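PDB 3R67: putative Glycosidase from Bacteroides thetaiotaomicron, which is a putative glycosidase with a mostly beta fold, its antiparallel sheets arranged as in a beta-propeller. Local coordinates for residues L276-A279 against N280-C283. Sequence-based numbering, arbitrary orientation.
Sequences LYTA and NSYC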
# COMPACT_ATOMS: atom_id res chain seq x y z
N LEU A 276 1.98 25.20 -2.91
CA LEU A 276 1.62 24.84 -4.29
C LEU A 276 0.67 23.65 -4.33
O LEU A 276 0.01 23.42 -5.34
CB LEU A 276 2.87 24.52 -5.13
CG LEU A 276 3.77 25.70 -5.48
CD1 LEU A 276 5.10 25.25 -5.98
CD2 LEU A 276 3.12 26.63 -6.46
N TYR A 277 0.63 22.89 -3.25
CA TYR A 277 -0.21 21.70 -3.14
C TYR A 277 -1.20 21.91 -1.98
O TYR A 277 -0.92 22.67 -1.07
CB TYR A 277 0.66 20.43 -2.96
CG TYR A 277 1.66 20.33 -4.09
CD1 TYR A 277 1.26 19.93 -5.36
CD2 TYR A 277 2.98 20.77 -3.92
CE1 TYR A 277 2.13 19.97 -6.44
CE2 TYR A 277 3.86 20.80 -4.99
CZ TYR A 277 3.44 20.40 -6.25
OH TYR A 277 4.30 20.39 -7.32
N THR A 278 -2.37 21.27 -2.07
CA THR A 278 -3.42 21.40 -1.08
C THR A 278 -2.92 20.94 0.29
O THR A 278 -2.23 19.93 0.41
CB THR A 278 -4.65 20.58 -1.53
OG1 THR A 278 -5.12 21.12 -2.76
CG2 THR A 278 -5.79 20.60 -0.51
N ALA A 279 -3.25 21.73 1.32
CA ALA A 279 -2.92 21.39 2.70
C ALA A 279 -3.59 20.07 3.09
O ALA A 279 -4.75 19.83 2.71
CB ALA A 279 -3.36 22.51 3.64
N ASN A 280 -2.83 19.20 3.76
CA ASN A 280 -3.26 17.89 4.28
C ASN A 280 -3.55 16.90 3.14
O ASN A 280 -3.91 15.77 3.44
CB ASN A 280 -4.49 18.02 5.19
CG ASN A 280 -4.26 18.96 6.34
OD1 ASN A 280 -3.22 18.94 7.01
ND2 ASN A 280 -5.21 19.84 6.56
N SER A 281 -3.30 17.25 1.86
CA SER A 281 -3.50 16.31 0.76
C SER A 281 -2.30 15.38 0.64
O SER A 281 -1.19 15.76 1.04
CB SER A 281 -3.72 17.03 -0.57
OG SER A 281 -2.54 17.65 -1.08
N TYR A 282 -2.54 14.18 0.06
CA TYR A 282 -1.52 13.18 -0.24
C TYR A 282 -1.19 13.21 -1.73
O TYR A 282 -2.06 12.97 -2.57
CB TYR A 282 -1.96 11.77 0.17
CG TYR A 282 -2.00 11.46 1.65
CD1 TYR A 282 -2.98 12.01 2.47
CD2 TYR A 282 -1.17 10.48 2.19
CE1 TYR A 282 -3.07 11.67 3.82
CE2 TYR A 282 -1.27 10.11 3.53
CZ TYR A 282 -2.21 10.72 4.35
OH TYR A 282 -2.33 10.35 5.67
N CYS A 283 0.05 13.58 -2.04
CA CYS A 283 0.63 13.62 -3.38
C CYS A 283 1.77 12.61 -3.41
O CYS A 283 2.44 12.44 -2.38
CB CYS A 283 1.10 15.03 -3.74
SG CYS A 283 -0.23 16.25 -3.84
O HOH W 1 -2.33 18.87 -3.76
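Thr278 and Ser281 close a type II beta turn, in which Ser281 N donates to Thr278 O over 3.2 Å, nearly straight at 158° but from above the carbonyl plane. Ser281 grips the same oxygen a second time: its OG, set between the backbone N and the carbonyl carbon (chi1 71°), donates to Thr278 O at 2.7 Å. Both donors approach from one face of that carbonyl, the hydroxyl tilted 29° from its plane. Serine suits this place because its short arm folds back onto the turn, leaving OG to accept from a water whose oxygen lies 2.9 Å from Thr278 N and accepts from it. Thr278 lays its CB beside this hydroxyl, 3.6 Å from Ser281 OG. At the third position of the turn (i+2), Asn280 takes the left-handed backbone conformation, with a positive phi, which asparagine tolerates better than most residues with a side chain. Beyond the turn, Cys283 SG lies obliquely to the Tyr277 ring, 4.3 Å from CD1, a sulfur-aromatic contact in which a small, polarisable thiol meets the ring. Pro304 touches both side chains. The turn leads into strand 282-289, which pairs antiparallel with strand 258-266; Cys283 bonds with Gly265 within that pair, and Asn280 and Ser281 bond through their backbones with Asn267 just past its end.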